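Long-range contacts in TAF6 (Antonospora locustae, PDB 4ATG), which probably serves as a subunit of the general transcription factor TFIID, its HEAT-repeat C-terminal domain taking part in complex formation with Taf9: residues A[93-97]-A[135-139]; A[151-155]-A[187-191]; A[13-17]-A[44-48]. All blocks are in the same frame, centred on the assembly; numbering follows the deposited sequence. Where two conformers were deposited one is given.

Contact 1 of 3, residues A[93-97]-A[135-139]; sequences LTCVI and TLKGV
Two alpha-helical segments, 93-97 and 135-139, run almost side by side in the same direction: their N-to-C directions differ by 20° (signed crossing angle -20°) and the axes come within 11.3 Å. In register, L93 stands across from T135 (CA-CA 8.3 Å) and I97 across from V139 (CA-CA 7.2 Å). L136 supplies the bump that touches all three of L93, V96 and I97. Its CA-CB bond points sideways, yet the m,t rotamer swings its end across the gap, so that L136 CD2 settles in the hollow between them, at 3.8 Å from L93 CD2, 4.3 Å from V96 CG1 and 4.3 Å from I97 CG2. Such near-parallel pairing of helices 85-97 and 128-140, with the intervening helix 104-121 packed against L93 and V96, is consistent with equivalent helices of successive HEAT repeats. I97, with chi1 p at the last turn of its helix, returns the fit: its CG2 wedges between L136 and V139, 3.8 Å from V139 CG1. At the other end L93 (m,t) meets T135, L93 CD1 lying 4.1 Å from T135 CG2, while T135 OG1 turns back to R131 O. No hydrogen bond crosses the 269 Å² interface.

Contact 2 of 3, residues A[151-155]-A[187-191]; sequences YGALY and NLLDN
This is a buried, apolar helix-helix contact near the C-terminal end of the solenoid, where helix 147-160 packs on helix 183-194 and helix 162-179 connects the two along the chain. Segments 151-155 and 187-191 are regular alpha-helix and nearly parallel, with 12° between their N-to-C directions and 10.4 Å between the axes. The register places L154 beside L189 (CA-CA 7.7 Å) and Y155 beside L188 (CA-CA 7.5 Å). L188 makes the largest contribution: pointing toward the partner in a t,p rotamer, it inserts CD2 between Y151, L154 and Y155. L188 CD2 lies 3.7 Å from Y151 CE1, 3.8 Å from L154 CG, 3.5 Å from Y155 N and 4.0 Å from Y155 CB, while L188 CD1 sits at the edge of the Y155 ring. Both tyrosines have chi1 t; Y151, whose ring also forms a cation-pi interaction with K184, meets L188 CD2 obliquely. L154, likewise t,p, reaches back so that its CD2 is 3.9 Å from both L189 N and L189 CB. L154 and L189 converge further on I169 of helix 162-179 and on W140 of helix 128-140. No hydrogen bond spans the 247 Å² surface. Parallel apolar packing of helices two apart in the chain, over an intervening helix, is typical of neighbouring repeats in a HEAT-type alpha solenoid.

Contact 3 of 3, residues A[13-17]-A[44-48]; sequences FDKIL and YFIQH
Near the N-terminal end of the HEAT-repeat solenoid, helix 7-20 packs against helix 42-55, with helix 25-34 between them in the chain, as expected for corresponding helices of consecutive repeats. Segments 13-17 and 44-48 are alpha-helical and run in the same general sense, crossing at -37° with 11.4 Å between axes and burying 326 Å²; F13 and F45 are nearest in register (CA-CA 7.6 Å). F13 (chi1 t) and F45 (chi1 m) have CA-CB bonds that point sideways to the partner segment, yet both rings end in the gap. Their centroids lie 5.2 Å apart with planes at 43°, an oblique pair in which F13 CD1 sits over a face of F45, 3.6 Å from F45 CE1. F13 CE1 also reaches Y44 CB and F45 N, each at 3.6 Å. I16, m,m, touches F45 CE1 through CG2 at 3.7 Å, and L17, m,t, brings L17 CD2 to the edge of the F45 ring, 3.9 Å from F45 CD1. Y44 (chi1 m) leads its hydroxyl away to G1 N. H48, chi1 t in the conformer given, presents a face of its imidazole to L17 CD1, a CH-pi contact 3.4 Å from methyl to centroid and 13° off the ring normal. One water O lies 2.7 Å from H48 NE2 and 3.3 Å from L17 O, a weak hydrogen bond the water donates.

In the fold
The contacts follow one another along the chain in the order 3, 1, 2, and mark successive points of the helical solenoid. Contacts 1 and 2 touch directly, with centres 13 Å apart: helices 128-140 and 147-160 are consecutive, and A153 CB packs 3.9 Å from both I97 CG2 and V139 CG1, while V96 CG1 lies 3.3 Å from G152 O. Contact 3 sits across the centre of the chain, its centre 25 Å from that of contact 1 and 34 Å from that of contact 2, without touching either. A bound 2-[N-cyclohexylamino]ethane sulfonic acid (NHE), probably from the crystallisation liquor, lies about 3 Å from the T135 side chain of contact 1.

Contact 1 of 3, residues A[93-97]-A[135-139]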
ATOM      1  N   LEU A  93       0.678  -1.575   3.089  1.00 16.83           N
ATOM      2  CA  LEU A  93       1.822  -1.401   3.995  1.00 17.64           C
ATOM      3  C   LEU A  93       2.840  -2.526   3.888  1.00 21.62           C
ATOM      4  O   LEU A  93       4.037  -2.262   4.022  1.00 21.95           O
ATOM      5  CB  LEU A  93       1.372  -1.191   5.446  1.00 18.27           C
ATOM      6  CG  LEU A  93       0.672   0.143   5.720  1.00 21.66           C
ATOM      7  CD1 LEU A  93       0.036   0.122   7.072  1.00 23.45           C
ATOM      8  CD2 LEU A  93       1.658   1.328   5.641  1.00 24.56           C
ATOM      9  N   THR A  94       2.387  -3.770   3.576  1.00 19.01           N
ATOM     10  CA  THR A  94       3.305  -4.909   3.344  1.00 18.84           C
ATOM     11  C   THR A  94       4.213  -4.576   2.132  1.00 22.82           C
ATOM     12  O   THR A  94       5.394  -4.901   2.147  1.00 22.97           O
ATOM     13  CB  THR A  94       2.502  -6.178   3.111  1.00 23.19           C
ATOM     14  OG1 THR A  94       1.800  -6.491   4.317  1.00 25.37           O
ATOM     15  CG2 THR A  94       3.367  -7.364   2.695  1.00 26.99           C
ATOM     16  N   CYS A  95       3.661  -3.917   1.101  1.00 19.81           N
ATOM     17  CA  CYS A  95       4.462  -3.518  -0.075  1.00 20.81           C
ATOM     18  C   CYS A  95       5.433  -2.404   0.245  1.00 23.36           C
ATOM     19  O   CYS A  95       6.461  -2.292  -0.422  1.00 23.28           O
ATOM     20  CB  CYS A  95       3.568  -3.145  -1.248  1.00 20.63           C
ATOM     21  SG  CYS A  95       2.591  -4.522  -1.876  1.00 25.12           S
ATOM     22  N   VAL A  96       5.114  -1.575   1.251  1.00 19.78           N
ATOM     23  CA  VAL A  96       6.002  -0.455   1.651  1.00 19.71           C
ATOM     24  C   VAL A  96       7.185  -1.005   2.469  1.00 26.02           C
ATOM     25  O   VAL A  96       8.342  -0.683   2.194  1.00 23.91           O
ATOM     26  CB  VAL A  96       5.238   0.626   2.485  1.00 22.49           C
ATOM     27  CG1 VAL A  96       6.182   1.720   2.992  1.00 22.93           C
ATOM     28  CG2 VAL A  96       4.085   1.251   1.690  1.00 20.64           C
ATOM     29  N   ILE A  97       6.867  -1.819   3.484  1.00 24.05           N
ATOM     30  CA  ILE A  97       7.820  -2.319   4.475  1.00 26.27           C
ATOM     31  C   ILE A  97       8.340  -3.764   4.312  1.00 31.40           C
ATOM     32  O   ILE A  97       9.270  -4.140   5.013  1.00 31.82           O
ATOM     33  CB  ILE A  97       7.272  -2.039   5.910  1.00 29.89           C
ATOM     34  CG1 ILE A  97       6.036  -2.896   6.232  1.00 31.07           C
ATOM     35  CG2 ILE A  97       6.993  -0.551   6.148  1.00 30.30           C
ATOM     36  CD1 ILE A  97       6.222  -3.858   7.237  1.00 43.95           C
ATOM     37  N   THR A 135       2.596   1.707  12.697  1.00 24.80           N
ATOM     38  CA  THR A 135       3.249   0.689  11.877  1.00 24.09           C
ATOM     39  C   THR A 135       4.539   1.260  11.265  1.00 24.93           C
ATOM     40  O   THR A 135       5.601   0.659  11.406  1.00 22.86           O
ATOM     41  CB  THR A 135       2.278   0.178  10.802  1.00 31.98           C
ATOM     42  OG1 THR A 135       1.170  -0.436  11.457  1.00 31.38           O
ATOM     43  CG2 THR A 135       2.928  -0.808   9.833  1.00 31.02           C
ATOM     44  N   LEU A 136       4.439   2.411  10.598  1.00 20.60           N
ATOM     45  CA  LEU A 136       5.588   3.025   9.921  1.00 19.60           C
ATOM     46  C   LEU A 136       6.721   3.427  10.849  1.00 24.41           C
ATOM     47  O   LEU A 136       7.887   3.105  10.571  1.00 23.04           O
ATOM     48  CB  LEU A 136       5.119   4.221   9.087  1.00 18.49           C
ATOM     49  CG  LEU A 136       4.146   3.914   7.949  1.00 20.55           C
ATOM     50  CD1 LEU A 136       3.580   5.202   7.386  1.00 21.42           C
ATOM     51  CD2 LEU A 136       4.809   3.090   6.852  1.00 18.62           C
ATOM     52  N   LYS A 137       6.405   4.160  11.929  1.00 23.06           N
ATOM     53  CA  LYS A 137       7.418   4.598  12.884  1.00 25.54           C
ATOM     54  C   LYS A 137       8.079   3.355  13.504  1.00 31.33           C
ATOM     55  O   LYS A 137       9.294   3.358  13.724  1.00 32.25           O
ATOM     56  CB  LYS A 137       6.797   5.487  13.982  1.00 29.11           C
ATOM     57  CG  LYS A 137       7.825   6.136  14.903  1.00 43.79           C
ATOM     58  CD  LYS A 137       7.348   6.230  16.357  1.00 57.34           C
ATOM     59  CE  LYS A 137       7.654   4.987  17.166  1.00 75.41           C
ATOM     60  NZ  LYS A 137       7.383   5.191  18.613  1.00 89.48           N
ATOM     61  N   GLY A 138       7.283   2.307  13.736  1.00 28.28           N
ATOM     62  CA  GLY A 138       7.775   1.050  14.300  1.00 29.71           C
ATOM     63  C   GLY A 138       8.855   0.386  13.467  1.00 32.31           C
ATOM     64  O   GLY A 138       9.892  -0.004  14.006  1.00 34.59           O
ATOM     65  N   VAL A 139       8.626   0.293  12.141  1.00 25.23           N
ATOM     66  CA  VAL A 139       9.518  -0.315  11.150  1.00 24.58           C
ATOM     67  C   VAL A 139      10.762   0.544  10.965  1.00 28.57           C
ATOM     68  O   VAL A 139      11.875   0.016  11.019  1.00 28.49           O
ATOM     69  CB  VAL A 139       8.781  -0.611   9.816  1.00 28.29           C
ATOM     70  CG1 VAL A 139       9.754  -1.082   8.723  1.00 28.58           C
ATOM     71  CG2 VAL A 139       7.661  -1.641  10.021  1.00 28.43           C
TER

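Contact 2 of 3, residues A[151-155]-A[187-191]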
ATOM      1  N   TYR A 151      13.693   2.264   4.914  1.00 24.65           N
ATOM      2  CA  TYR A 151      13.626   3.284   3.860  1.00 23.62           C
ATOM      3  C   TYR A 151      12.183   3.440   3.381  1.00 24.66           C
ATOM      4  O   TYR A 151      11.716   4.564   3.204  1.00 22.01           O
ATOM      5  CB  TYR A 151      14.544   2.917   2.685  1.00 25.39           C
ATOM      6  CG  TYR A 151      14.432   3.853   1.510  1.00 29.59           C
ATOM      7  CD1 TYR A 151      15.112   5.068   1.493  1.00 33.38           C
ATOM      8  CD2 TYR A 151      13.651   3.526   0.405  1.00 30.72           C
ATOM      9  CE1 TYR A 151      15.003   5.944   0.414  1.00 34.83           C
ATOM     10  CE2 TYR A 151      13.517   4.405  -0.669  1.00 32.35           C
ATOM     11  CZ  TYR A 151      14.207   5.607  -0.663  1.00 44.28           C
ATOM     12  OH  TYR A 151      14.125   6.461  -1.732  1.00 50.53           O
ATOM     13  N   GLY A 152      11.513   2.320   3.114  1.00 22.11           N
ATOM     14  CA  GLY A 152      10.115   2.368   2.678  1.00 20.06           C
ATOM     15  C   GLY A 152       9.270   3.050   3.740  1.00 22.69           C
ATOM     16  O   GLY A 152       8.503   3.970   3.436  1.00 21.18           O
ATOM     17  N   ALA A 153       9.436   2.627   5.005  1.00 21.84           N
ATOM     18  CA  ALA A 153       8.689   3.185   6.146  1.00 21.35           C
ATOM     19  C   ALA A 153       8.910   4.694   6.274  1.00 24.34           C
ATOM     20  O   ALA A 153       7.934   5.431   6.364  1.00 22.25           O
ATOM     21  CB  ALA A 153       9.081   2.482   7.429  1.00 22.51           C
ATOM     22  N   LEU A 154      10.178   5.155   6.213  1.00 20.61           N
ATOM     23  CA  LEU A 154      10.486   6.586   6.283  1.00 20.18           C
ATOM     24  C   LEU A 154       9.941   7.356   5.072  1.00 21.93           C
ATOM     25  O   LEU A 154       9.388   8.443   5.249  1.00 20.17           O
ATOM     26  CB  LEU A 154      12.006   6.829   6.416  1.00 21.05           C
ATOM     27  CG  LEU A 154      12.412   8.314   6.583  1.00 24.48           C
ATOM     28  CD1 LEU A 154      11.705   8.980   7.788  1.00 23.63           C
ATOM     29  CD2 LEU A 154      13.914   8.460   6.684  1.00 24.36           C
ATOM     30  N   TYR A 155      10.089   6.804   3.856  1.00 19.78           N
ATOM     31  CA  TYR A 155       9.568   7.450   2.645  1.00 19.20           C
ATOM     32  C   TYR A 155       8.081   7.699   2.801  1.00 20.95           C
ATOM     33  O   TYR A 155       7.629   8.806   2.536  1.00 19.82           O
ATOM     34  CB  TYR A 155       9.817   6.602   1.387  1.00 21.21           C
ATOM     35  CG  TYR A 155       9.312   7.300   0.147  1.00 24.09           C
ATOM     36  CD1 TYR A 155      10.062   8.301  -0.462  1.00 27.65           C
ATOM     37  CD2 TYR A 155       8.050   7.018  -0.371  1.00 24.45           C
ATOM     38  CE1 TYR A 155       9.577   8.996  -1.567  1.00 30.25           C
ATOM     39  CE2 TYR A 155       7.552   7.712  -1.480  1.00 25.79           C
ATOM     40  CZ  TYR A 155       8.326   8.696  -2.074  1.00 37.14           C
ATOM     41  OH  TYR A 155       7.874   9.380  -3.173  1.00 45.34           O
ATOM     42  N   ASN A 187      20.354   9.225   4.235  1.00 31.66           N
ATOM     43  CA  ASN A 187      20.344  10.087   3.037  1.00 31.79           C
ATOM     44  C   ASN A 187      18.949  10.646   2.800  1.00 33.25           C
ATOM     45  O   ASN A 187      18.801  11.835   2.525  1.00 33.87           O
ATOM     46  CB  ASN A 187      20.833   9.345   1.786  1.00 34.73           C
ATOM     47  CG  ASN A 187      22.339   9.235   1.672  1.00 64.38           C
ATOM     48  OD1 ASN A 187      23.104   9.949   2.334  1.00 55.40           O
ATOM     49  ND2 ASN A 187      22.801   8.345   0.806  1.00 60.18           N
ATOM     50  N   LEU A 188      17.921   9.798   2.940  1.00 27.74           N
ATOM     51  CA  LEU A 188      16.529  10.223   2.778  1.00 25.81           C
ATOM     52  C   LEU A 188      16.163  11.205   3.901  1.00 27.38           C
ATOM     53  O   LEU A 188      15.577  12.250   3.646  1.00 26.34           O
ATOM     54  CB  LEU A 188      15.576   8.994   2.834  1.00 24.57           C
ATOM     55  CG  LEU A 188      14.061   9.296   2.816  1.00 27.81           C
ATOM     56  CD1 LEU A 188      13.637  10.081   1.541  1.00 27.47           C
ATOM     57  CD2 LEU A 188      13.245   8.004   2.939  1.00 27.06           C
ATOM     58  N   LEU A 189      16.516  10.854   5.132  1.00 24.37           N
ATOM     59  CA  LEU A 189      16.259  11.638   6.329  1.00 24.15           C
ATOM     60  C   LEU A 189      16.821  13.050   6.180  1.00 30.53           C
ATOM     61  O   LEU A 189      16.079  14.008   6.396  1.00 30.16           O
ATOM     62  CB  LEU A 189      16.852  10.899   7.542  1.00 25.95           C
ATOM     63  CG  LEU A 189      16.563  11.435   8.951  1.00 30.74           C
ATOM     64  CD1 LEU A 189      15.065  11.594   9.185  1.00 28.69           C
ATOM     65  CD2 LEU A 189      17.117  10.471  10.013  1.00 32.23           C
ATOM     66  N   ASP A 190      18.095  13.182   5.737  1.00 29.96           N
ATOM     67  CA  ASP A 190      18.741  14.487   5.524  1.00 30.90           C
ATOM     68  C   ASP A 190      17.982  15.327   4.476  1.00 35.20           C
ATOM     69  O   ASP A 190      17.798  16.527   4.685  1.00 35.02           O
ATOM     70  CB  ASP A 190      20.216  14.312   5.140  1.00 33.52           C
ATOM     71  CG  ASP A 190      21.162  13.938   6.277  1.00 45.72           C
ATOM     72  OD1 ASP A 190      20.773  14.099   7.460  1.00 46.65           O
ATOM     73  OD2 ASP A 190      22.305  13.520   5.985  1.00 50.09           O
ATOM     74  N   ASN A 191      17.490  14.689   3.385  1.00 31.26           N
ATOM     75  CA  ASN A 191      16.713  15.374   2.342  1.00 30.86           C
ATOM     76  C   ASN A 191      15.349  15.846   2.872  1.00 32.76           C
ATOM     77  O   ASN A 191      14.938  16.972   2.594  1.00 32.75           O
ATOM     78  CB  ASN A 191      16.524  14.459   1.111  1.00 32.75           C
ATOM     79  CG  ASN A 191      17.811  14.146   0.375  1.00 50.97           C
ATOM     80  OD1 ASN A 191      18.801  14.863   0.471  1.00 45.65           O
ATOM     81  ND2 ASN A 191      17.819  13.074  -0.399  1.00 46.71           N
TER

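Contact 3 of 3, residues A[13-17]-A[44-48]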
ATOM      1  N   PHE A  13     -15.056 -12.350 -12.259  1.00 16.48           N
ATOM      2  CA  PHE A  13     -14.056 -12.328 -11.188  1.00 15.66           C
ATOM      3  C   PHE A  13     -12.837 -13.135 -11.651  1.00 19.22           C
ATOM      4  O   PHE A  13     -11.719 -12.613 -11.628  1.00 19.31           O
ATOM      5  CB  PHE A  13     -14.659 -12.931  -9.916  1.00 16.29           C
ATOM      6  CG  PHE A  13     -13.655 -13.081  -8.792  1.00 17.86           C
ATOM      7  CD1 PHE A  13     -13.245 -11.977  -8.051  1.00 19.12           C
ATOM      8  CD2 PHE A  13     -13.154 -14.329  -8.451  1.00 20.00           C
ATOM      9  CE1 PHE A  13     -12.312 -12.115  -7.026  1.00 19.56           C
ATOM     10  CE2 PHE A  13     -12.242 -14.468  -7.405  1.00 22.50           C
ATOM     11  CZ  PHE A  13     -11.834 -13.366  -6.696  1.00 18.91           C
ATOM     12  N   ASP A  14     -13.049 -14.396 -12.071  1.00 17.28           N
ATOM     13  CA  ASP A  14     -11.954 -15.248 -12.550  1.00 17.94           C
ATOM     14  C   ASP A  14     -11.262 -14.628 -13.755  1.00 21.73           C
ATOM     15  O   ASP A  14     -10.031 -14.703 -13.842  1.00 22.01           O
ATOM     16  CB  ASP A  14     -12.432 -16.668 -12.872  1.00 20.37           C
ATOM     17  CG  ASP A  14     -12.879 -17.477 -11.653  1.00 30.50           C
ATOM     18  OD1 ASP A  14     -12.493 -17.104 -10.495  1.00 29.20           O
ATOM     19  OD2 ASP A  14     -13.577 -18.480 -11.844  1.00 34.33           O
ATOM     20  N   LYS A  15     -12.030 -13.986 -14.667  1.00 17.54           N
ATOM     21  CA  LYS A  15     -11.451 -13.366 -15.885  1.00 16.34           C
ATOM     22  C   LYS A  15     -10.486 -12.227 -15.517  1.00 18.22           C
ATOM     23  O   LYS A  15      -9.364 -12.197 -16.007  1.00 17.19           O
ATOM     24  CB  LYS A  15     -12.552 -12.828 -16.823  1.00 18.72           C
ATOM     25  CG  LYS A  15     -11.992 -12.246 -18.115  1.00 17.26           C
ATOM     26  CD  LYS A  15     -11.366 -13.383 -18.932  1.00 24.94           C
ATOM     27  CE  LYS A  15     -10.603 -12.919 -20.114  1.00 30.86           C
ATOM     28  NZ  LYS A  15      -9.977 -14.092 -20.824  1.00 29.20           N
ATOM     29  N   ILE A  16     -10.908 -11.318 -14.639  1.00 15.88           N
ATOM     30  CA  ILE A  16     -10.063 -10.198 -14.207  1.00 15.24           C
ATOM     31  C   ILE A  16      -8.772 -10.714 -13.583  1.00 19.50           C
ATOM     32  O   ILE A  16      -7.689 -10.211 -13.891  1.00 17.53           O
ATOM     33  CB  ILE A  16     -10.835  -9.260 -13.229  1.00 16.66           C
ATOM     34  CG1 ILE A  16     -12.016  -8.539 -13.960  1.00 16.79           C
ATOM     35  CG2 ILE A  16      -9.869  -8.250 -12.540  1.00 15.28           C
ATOM     36  CD1 ILE A  16     -11.664  -7.604 -15.169  1.00 23.98           C
ATOM     37  N   LEU A  17      -8.895 -11.671 -12.673  1.00 19.93           N
ATOM     38  CA  LEU A  17      -7.713 -12.224 -11.996  1.00 21.33           C
ATOM     39  C   LEU A  17      -6.736 -12.848 -12.994  1.00 24.93           C
ATOM     40  O   LEU A  17      -5.526 -12.625 -12.891  1.00 23.86           O
ATOM     41  CB  LEU A  17      -8.119 -13.210 -10.900  1.00 22.82           C
ATOM     42  CG  LEU A  17      -8.972 -12.613  -9.732  1.00 28.76           C
ATOM     43  CD1 LEU A  17      -9.089 -13.596  -8.650  1.00 31.54           C
ATOM     44  CD2 LEU A  17      -8.466 -11.252  -9.236  1.00 30.21           C
ATOM     45  N   TYR A  44     -13.727 -10.106  -2.393  1.00 17.50           N
ATOM     46  CA  TYR A  44     -13.013 -11.219  -3.019  1.00 16.38           C
ATOM     47  C   TYR A  44     -11.792 -10.722  -3.796  1.00 17.11           C
ATOM     48  O   TYR A  44     -10.740 -11.357  -3.750  1.00 15.14           O
ATOM     49  CB  TYR A  44     -13.963 -12.051  -3.882  1.00 17.78           C
ATOM     50  CG  TYR A  44     -15.051 -12.698  -3.048  1.00 20.06           C
ATOM     51  CD1 TYR A  44     -14.735 -13.542  -1.985  1.00 23.61           C
ATOM     52  CD2 TYR A  44     -16.392 -12.385  -3.251  1.00 20.96           C
ATOM     53  CE1 TYR A  44     -15.721 -14.052  -1.149  1.00 26.43           C
ATOM     54  CE2 TYR A  44     -17.395 -12.965  -2.474  1.00 23.16           C
ATOM     55  CZ  TYR A  44     -17.057 -13.824  -1.444  1.00 31.78           C
ATOM     56  OH  TYR A  44     -18.043 -14.385  -0.668  1.00 33.61           O
ATOM     57  N   PHE A  45     -11.920  -9.572  -4.480  1.00 14.34           N
ATOM     58  CA  PHE A  45     -10.770  -8.995  -5.193  1.00 12.81           C
ATOM     59  C   PHE A  45      -9.686  -8.652  -4.168  1.00 16.82           C
ATOM     60  O   PHE A  45      -8.529  -8.996  -4.367  1.00 16.56           O
ATOM     61  CB  PHE A  45     -11.178  -7.727  -5.957  1.00 13.68           C
ATOM     62  CG  PHE A  45     -11.853  -7.968  -7.293  1.00 15.31           C
ATOM     63  CD1 PHE A  45     -11.255  -8.774  -8.261  1.00 18.68           C
ATOM     64  CD2 PHE A  45     -13.009  -7.284  -7.633  1.00 16.97           C
ATOM     65  CE1 PHE A  45     -11.853  -8.960  -9.518  1.00 19.67           C
ATOM     66  CE2 PHE A  45     -13.595  -7.449  -8.904  1.00 19.37           C
ATOM     67  CZ  PHE A  45     -13.036  -8.317  -9.817  1.00 17.93           C
ATOM     68  N   ILE A  46     -10.069  -8.004  -3.066  1.00 16.87           N
ATOM     69  CA  ILE A  46      -9.116  -7.630  -2.019  1.00 17.67           C
ATOM     70  C   ILE A  46      -8.472  -8.858  -1.398  1.00 19.04           C
ATOM     71  O   ILE A  46      -7.260  -8.874  -1.221  1.00 18.39           O
ATOM     72  CB  ILE A  46      -9.745  -6.688  -0.967  1.00 22.14           C
ATOM     73  CG1 ILE A  46     -10.137  -5.352  -1.621  1.00 23.31           C
ATOM     74  CG2 ILE A  46      -8.774  -6.462   0.222  1.00 23.54           C
ATOM     75  CD1 ILE A  46     -11.156  -4.645  -0.878  1.00 28.27           C
ATOM     76  N   GLN A  47      -9.262  -9.895  -1.092  1.00 17.29           N
ATOM     77  CA  GLN A  47      -8.701 -11.139  -0.530  1.00 18.79           C
ATOM     78  C   GLN A  47      -7.701 -11.777  -1.516  1.00 23.06           C
ATOM     79  O   GLN A  47      -6.599 -12.156  -1.105  1.00 22.65           O
ATOM     80  CB  GLN A  47      -9.838 -12.132  -0.174  1.00 20.50           C
ATOM     81  CG  GLN A  47      -9.386 -13.365   0.592  1.00 36.17           C
ATOM     82  CD  GLN A  47     -10.272 -14.568   0.343  1.00 54.95           C
ATOM     83  OE1 GLN A  47     -11.420 -14.471  -0.125  1.00 46.16           O
ATOM     84  NE2 GLN A  47      -9.752 -15.741   0.655  1.00 55.05           N
ATOM     85  N   HIS A  48      -8.057 -11.892  -2.824  0.50 19.81           N
ATOM     86  CA  HIS A  48      -7.126 -12.495  -3.805  0.50 19.84           C
ATOM     87  C   HIS A  48      -5.880 -11.661  -3.988  0.50 23.13           C
ATOM     88  O   HIS A  48      -4.768 -12.205  -4.030  0.50 22.67           O
ATOM     89  CB  HIS A  48      -7.782 -12.701  -5.184  0.50 20.75           C
ATOM     90  CG  HIS A  48      -6.810 -13.153  -6.242  0.50 24.26           C
ATOM     91  ND1 HIS A  48      -6.486 -14.489  -6.399  0.50 27.26           N
ATOM     92  CD2 HIS A  48      -6.105 -12.427  -7.143  0.50 25.35           C
ATOM     93  CE1 HIS A  48      -5.621 -14.537  -7.403  0.50 26.30           C
ATOM     94  NE2 HIS A  48      -5.361 -13.321  -7.881  0.50 25.79           N
TER
HETATM   95  O   HOH W   1      -4.085 -13.988 -10.205  1.00 49.52           O